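Side-chain contacts in N-acetylneuraminic acid (Sialic acid) synthetase (PDB 6NCS), which probably condenses an N-acylated aminohexose with phosphoenolpyruvate to form a sialic acid, and carries a bound manganese ion: residues A253-V256 with T257-R261; S128-I131 with C132-T135. All coordinates share one frame; numbering follows the deposited sequence.

Contact 1 (A253-V256 with T257-R261); sequences AKLV and TETER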
ATOM      1  N   ALA A 253     -14.978 -11.552  -8.095  1.00 15.82           N
ATOM      2  CA  ALA A 253     -15.698 -10.319  -8.396  1.00 14.82           C
ATOM      3  C   ALA A 253     -15.427  -9.262  -7.335  1.00 13.58           C
ATOM      4  O   ALA A 253     -15.295  -8.074  -7.648  1.00 16.77           O
ATOM      5  CB  ALA A 253     -17.195 -10.598  -8.502  1.00 17.69           C
ATOM      6  N   LYS A 254     -15.353  -9.677  -6.070  1.00 14.85           N
ATOM      7  CA  LYS A 254     -15.008  -8.736  -5.007  1.00 13.29           C
ATOM      8  C   LYS A 254     -13.576  -8.239  -5.147  1.00 16.47           C
ATOM      9  O   LYS A 254     -13.297  -7.063  -4.879  1.00 15.26           O
ATOM     10  CB  LYS A 254     -15.226  -9.398  -3.642  1.00 13.95           C
ATOM     11  CG  LYS A 254     -15.019  -8.499  -2.453  1.00 18.81           C
ATOM     12  CD  LYS A 254     -16.082  -7.413  -2.432  1.00 27.38           C
ATOM     13  CE  LYS A 254     -16.684  -7.247  -1.052  1.00 50.89           C
ATOM     14  NZ  LYS A 254     -17.821  -6.286  -1.093  1.00 54.69           N
ATOM     15  N   LEU A 255     -12.651  -9.116  -5.565  1.00 12.57           N
ATOM     16  CA  LEU A 255     -11.283  -8.677  -5.831  1.00 12.06           C
ATOM     17  C   LEU A 255     -11.269  -7.580  -6.879  1.00 12.74           C
ATOM     18  O   LEU A 255     -10.567  -6.574  -6.730  1.00 12.38           O
ATOM     19  CB  LEU A 255     -10.424  -9.860  -6.291  1.00 11.54           C
ATOM     20  CG  LEU A 255      -8.974  -9.581  -6.703  1.00 16.05           C
ATOM     21  CD1 LEU A 255      -8.135  -8.999  -5.550  1.00 15.41           C
ATOM     22  CD2 LEU A 255      -8.343 -10.876  -7.221  1.00 15.29           C
ATOM     23  N   VAL A 256     -12.056  -7.748  -7.940  1.00 10.78           N
ATOM     24  CA  VAL A 256     -12.099  -6.744  -9.000  1.00 13.88           C
ATOM     25  C   VAL A 256     -12.638  -5.421  -8.467  1.00 12.16           C
ATOM     26  O   VAL A 256     -12.056  -4.355  -8.706  1.00 13.43           O
ATOM     27  CB  VAL A 256     -12.932  -7.259 -10.190  1.00 12.27           C
ATOM     28  CG1 VAL A 256     -13.202  -6.133 -11.182  1.00 14.03           C
ATOM     29  CG2 VAL A 256     -12.196  -8.431 -10.884  1.00 13.51           C
ATOM     30  N   THR A 257     -13.778  -5.454  -7.764  1.00 10.76           N
ATOM     31  CA  THR A 257     -14.387  -4.181  -7.373  1.00 16.64           C
ATOM     32  C   THR A 257     -13.611  -3.527  -6.241  1.00 15.00           C
ATOM     33  O   THR A 257     -13.540  -2.290  -6.163  1.00 12.51           O
ATOM     34  CB  THR A 257     -15.864  -4.348  -6.974  1.00 17.41           C
ATOM     35  OG1 THR A 257     -15.988  -5.238  -5.860  1.00 17.91           O
ATOM     36  CG2 THR A 257     -16.683  -4.884  -8.144  1.00 16.49           C
ATOM     37  N   GLU A 258     -13.019  -4.328  -5.360  1.00 13.16           N
ATOM     38  CA  GLU A 258     -12.225  -3.740  -4.290  1.00 15.70           C
ATOM     39  C   GLU A 258     -10.910  -3.187  -4.822  1.00 11.02           C
ATOM     40  O   GLU A 258     -10.428  -2.165  -4.328  1.00 13.79           O
ATOM     41  CB  GLU A 258     -11.989  -4.766  -3.186  1.00 14.00           C
ATOM     42  CG  GLU A 258     -13.239  -5.001  -2.314  1.00 13.57           C
ATOM     43  CD  GLU A 258     -13.581  -3.794  -1.440  1.00 18.72           C
ATOM     44  OE1 GLU A 258     -13.023  -3.675  -0.328  1.00 23.45           O
ATOM     45  OE2 GLU A 258     -14.415  -2.967  -1.862  1.00 18.80           O
ATOM     46  N   THR A 259     -10.333  -3.821  -5.847  1.00 12.55           N
ATOM     47  CA  THR A 259      -9.148  -3.250  -6.477  1.00 10.41           C
ATOM     48  C   THR A 259      -9.450  -1.881  -7.064  1.00 15.60           C
ATOM     49  O   THR A 259      -8.662  -0.937  -6.900  1.00 13.92           O
ATOM     50  CB  THR A 259      -8.623  -4.187  -7.562  1.00 12.12           C
ATOM     51  OG1 THR A 259      -8.113  -5.375  -6.954  1.00 14.37           O
ATOM     52  CG2 THR A 259      -7.516  -3.519  -8.327  1.00 15.00           C
ATOM     53  N   GLU A 260     -10.593  -1.750  -7.744  1.00 13.13           N
ATOM     54  CA  GLU A 260     -10.968  -0.462  -8.309  1.00 14.08           C
ATOM     55  C   GLU A 260     -11.153   0.568  -7.204  1.00 15.95           C
ATOM     56  O   GLU A 260     -10.731   1.723  -7.337  1.00 15.69           O
ATOM     57  CB  GLU A 260     -12.236  -0.618  -9.154  1.00 17.42           C
ATOM     58  CG  GLU A 260     -11.991  -1.416 -10.439  1.00 31.53           C
ATOM     59  CD  GLU A 260     -13.255  -1.984 -11.107  1.00 42.24           C
ATOM     60  OE1 GLU A 260     -14.337  -2.051 -10.473  1.00 39.93           O
ATOM     61  OE2 GLU A 260     -13.150  -2.386 -12.285  1.00 32.07           O
ATOM     62  N   ARG A 261     -11.753   0.154  -6.088  1.00 12.15           N
ATOM     63  CA  ARG A 261     -11.981   1.085  -4.993  1.00 11.78           C
ATOM     64  C   ARG A 261     -10.667   1.537  -4.376  1.00 13.44           C
ATOM     65  O   ARG A 261     -10.489   2.728  -4.096  1.00 14.97           O
ATOM     66  CB  ARG A 261     -12.900   0.444  -3.946  1.00 12.62           C
ATOM     67  CG  ARG A 261     -13.271   1.381  -2.813  1.00 19.48           C
ATOM     68  CD  ARG A 261     -14.326   0.757  -1.904  1.00 21.23           C
ATOM     69  NE  ARG A 261     -13.761  -0.307  -1.079  1.00 17.29           N
ATOM     70  CZ  ARG A 261     -13.191  -0.096   0.104  1.00 21.54           C
ATOM     71  NH1 ARG A 261     -13.128   1.135   0.593  1.00 23.91           N
ATOM     72  NH2 ARG A 261     -12.695  -1.112   0.804  1.00 17.70           N
TER
HETATM   73  O   HOH W   1     -18.105  -7.143  -5.930  1.00 28.65           O

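Contact 2 (S128-I131 with C132-T135); sequences SCDI and CNIT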
ATOM      1  N   SER A 128       7.084 -18.917 -11.860  1.00 18.00           N
ATOM      2  CA  SER A 128       8.203 -18.600 -10.976  1.00 19.24           C
ATOM      3  C   SER A 128       9.299 -19.649 -11.069  1.00 18.97           C
ATOM      4  O   SER A 128      10.487 -19.313 -11.107  1.00 21.48           O
ATOM      5  CB  SER A 128       7.730 -18.476  -9.528  1.00 23.27           C
ATOM      6  OG  SER A 128       6.860 -17.363  -9.361  1.00 21.39           O
ATOM      7  N   CYS A 129       8.916 -20.926 -11.109  1.00 20.95           N
ATOM      8  CA  CYS A 129       9.896 -22.002 -11.160  1.00 20.57           C
ATOM      9  C   CYS A 129      10.758 -21.962 -12.413  1.00 19.82           C
ATOM     10  O   CYS A 129      11.759 -22.686 -12.474  1.00 22.04           O
ATOM     11  CB  CYS A 129       9.185 -23.353 -11.081  1.00 28.82           C
ATOM     12  SG  CYS A 129       8.158 -23.708 -12.540  1.00 28.78           S
ATOM     13  N   ASP A 130      10.400 -21.152 -13.413  1.00 18.40           N
ATOM     14  CA  ASP A 130      11.160 -21.069 -14.649  1.00 17.90           C
ATOM     15  C   ASP A 130      11.947 -19.771 -14.757  1.00 21.69           C
ATOM     16  O   ASP A 130      12.401 -19.408 -15.844  1.00 19.35           O
ATOM     17  CB  ASP A 130      10.229 -21.250 -15.847  1.00 18.78           C
ATOM     18  CG  ASP A 130       9.861 -22.695 -16.043  1.00 22.67           C
ATOM     19  OD1 ASP A 130      10.737 -23.538 -15.743  1.00 21.36           O
ATOM     20  OD2 ASP A 130       8.720 -22.997 -16.458  1.00 25.56           O
ATOM     21  N   ILE A 131      12.139 -19.065 -13.643  1.00 22.11           N
ATOM     22  CA  ILE A 131      12.904 -17.828 -13.713  1.00 28.59           C
ATOM     23  C   ILE A 131      14.378 -18.087 -13.991  1.00 28.92           C
ATOM     24  O   ILE A 131      15.102 -17.158 -14.365  1.00 23.15           O
ATOM     25  CB  ILE A 131      12.683 -17.005 -12.425  1.00 25.47           C
ATOM     26  CG1 ILE A 131      13.195 -15.572 -12.621  1.00 24.54           C
ATOM     27  CG2 ILE A 131      13.336 -17.696 -11.228  1.00 21.86           C
ATOM     28  CD1 ILE A 131      12.582 -14.559 -11.697  1.00 31.53           C
ATOM     29  N   CYS A 132      14.833 -19.335 -13.855  1.00 19.39           N
ATOM     30  CA  CYS A 132      16.177 -19.731 -14.239  1.00 22.12           C
ATOM     31  C   CYS A 132      16.169 -20.695 -15.415  1.00 21.40           C
ATOM     32  O   CYS A 132      17.185 -21.346 -15.679  1.00 24.21           O
ATOM     33  CB  CYS A 132      16.907 -20.364 -13.055  1.00 30.20           C
ATOM     34  SG  CYS A 132      17.033 -19.264 -11.635  1.00 34.26           S
ATOM     35  N   ASN A 133      15.043 -20.802 -16.121  1.00 19.41           N
ATOM     36  CA  ASN A 133      14.916 -21.672 -17.291  1.00 25.99           C
ATOM     37  C   ASN A 133      15.326 -20.862 -18.521  1.00 24.19           C
ATOM     38  O   ASN A 133      14.498 -20.301 -19.242  1.00 20.88           O
ATOM     39  CB  ASN A 133      13.485 -22.190 -17.389  1.00 18.89           C
ATOM     40  CG  ASN A 133      13.312 -23.306 -18.406  1.00 28.03           C
ATOM     41  OD1 ASN A 133      14.053 -23.405 -19.383  1.00 24.32           O
ATOM     42  ND2 ASN A 133      12.311 -24.152 -18.178  1.00 19.54           N
ATOM     43  N   ILE A 134      16.640 -20.803 -18.757  1.00 21.58           N
ATOM     44  CA  ILE A 134      17.186 -19.869 -19.743  1.00 23.18           C
ATOM     45  C   ILE A 134      16.642 -20.165 -21.135  1.00 24.84           C
ATOM     46  O   ILE A 134      16.273 -19.250 -21.883  1.00 23.16           O
ATOM     47  CB  ILE A 134      18.726 -19.906 -19.723  1.00 26.70           C
ATOM     48  CG1 ILE A 134      19.243 -19.645 -18.309  1.00 29.31           C
ATOM     49  CG2 ILE A 134      19.293 -18.878 -20.703  1.00 26.40           C
ATOM     50  CD1 ILE A 134      18.779 -18.326 -17.728  1.00 23.49           C
ATOM     51  N   THR A 135      16.576 -21.444 -21.504  1.00 21.76           N
ATOM     52  CA  THR A 135      16.060 -21.808 -22.819  1.00 23.39           C
ATOM     53  C   THR A 135      14.634 -21.298 -23.010  1.00 25.69           C
ATOM     54  O   THR A 135      14.296 -20.736 -24.058  1.00 22.40           O
ATOM     55  CB  THR A 135      16.119 -23.323 -23.003  1.00 23.20           C
ATOM     56  OG1 THR A 135      17.486 -23.752 -22.988  1.00 26.00           O
ATOM     57  CG2 THR A 135      15.485 -23.725 -24.324  1.00 32.75           C
TER
HETATM   58  O   HOH W   2      14.148 -22.117 -13.452  1.00 18.19           O

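Contact 1 (A253-V256 with T257-R261)
Thr259 OG1 turns back onto the backbone oxygen of Leu255, one turn earlier in helix 249-266, an outer helix of the TIM barrel. OG1 stands 2.7 Å from Leu255 O and donates its proton to it. The Thr259 amide also bonds to Leu255 O, at 2.9 Å. The two donors come from opposite faces of the carbonyl plane, so this one oxygen of the buried Leu255 accepts two bonds. Chi1 of -68° puts OG1 beside the Thr259 nitrogen and makes this possible. The Leu255 and Thr259 side chains run side by side, and both pack on Leu218 of helix 215-222. Thr259 and Val256 also meet Ile28 of strand 27-33.

Another flank of the helix is more polar. Lys254 and Glu258 lie alongside each other and touch through carbon, with Lys254 CD 3.7 Å from Glu258 CG. Their charged ends stay apart. A water oxygen lies 2.8 Å from Thr257 OG1 and donates a weak bond to Ala253 O.

The Glu258 carboxylate is held by Arg261, three residues on. The same guanidinium also forms salt bridges to Glu186 and Glu215 of the second subunit, so Arg261 links Glu258 to the subunit interface. It meets Glu258 side-on. Arg261 NH2 lies 2.8 Å from Glu258 OE1, with the N-H...O angle at 173°, and Arg261 NE lies 2.8 Å from Glu258 OE2.

Contact 2 (S128-I131 with C132-T135)
Asp130 and Asn133 are the first and last residues of a type I beta turn, and their side chains run alongside each other in the same direction. The turn leads from barrel strand 123-126 into helix 134-143. Asp130 can be followed outward from its backbone. Its CB packs 3.7 Å from Asn133 CB. Chi1 of -77° sets CG beside the Asp130 nitrogen, and CG comes 3.6 Å from Asn133 ND2. At the tip, OD1 accepts a hydrogen bond from Asn133 ND2 at 3.0 Å. The bond is nearly straight, at 171°. OD1 lies in the amide plane of Asn133, whereas ND2 sits above the carboxylate plane. The two flat groups are turned 72° against each other. OD1 also forms a salt bridge to Arg288 of the second subunit, the stronger polar partner of this carboxylate.

The backbone closes the same turn. Asn133 N donates to Asp130 O at 3.0 Å. A water accepts from Cys132 N and donates to Cys129 O, linking the turn to the short 3-10 segment before it. The water oxygen is 2.6 Å from Cys129 O. On the apolar side, Ile131 CG2 touches Cys132 SG at 4.0 Å. Ile131 also packs on Leu149 of strand 146-150 and on Ala162 of helix 156-168.

Asn133 is the N-cap of helix 134-143. Its OD1 accepts from Leu136 N, while its ND2 donates to Asp130, so both ends of the amide are used and its flip is fixed. The Asp130 carboxylate receives this N-H and pairs with an arginine from the partner chain. Both partners would probably favour its charged form.

Overall arrangement
Both contacts are local and lie on opposite sides of the chain's centre, about 31 Å apart between centres, and their nearest atoms are about 17 Å apart. They share no helix or strand. Contact 1 runs along one barrel helix late in the chain and is only partly buried. Contact 2 is a buried connection between a strand and the helix after it. Their chemistry follows from this. In contact 1, regular helix bonds are supplemented by a threonine hydroxyl, with apolar groups facing the barrel and charges elsewhere. In contact 2 a backbone turn bond is joined by an amide that caps the helix and also bonds a carboxylate. Contact 1 meets the second subunit only through its arginine, whereas most of contact 2 lies against it.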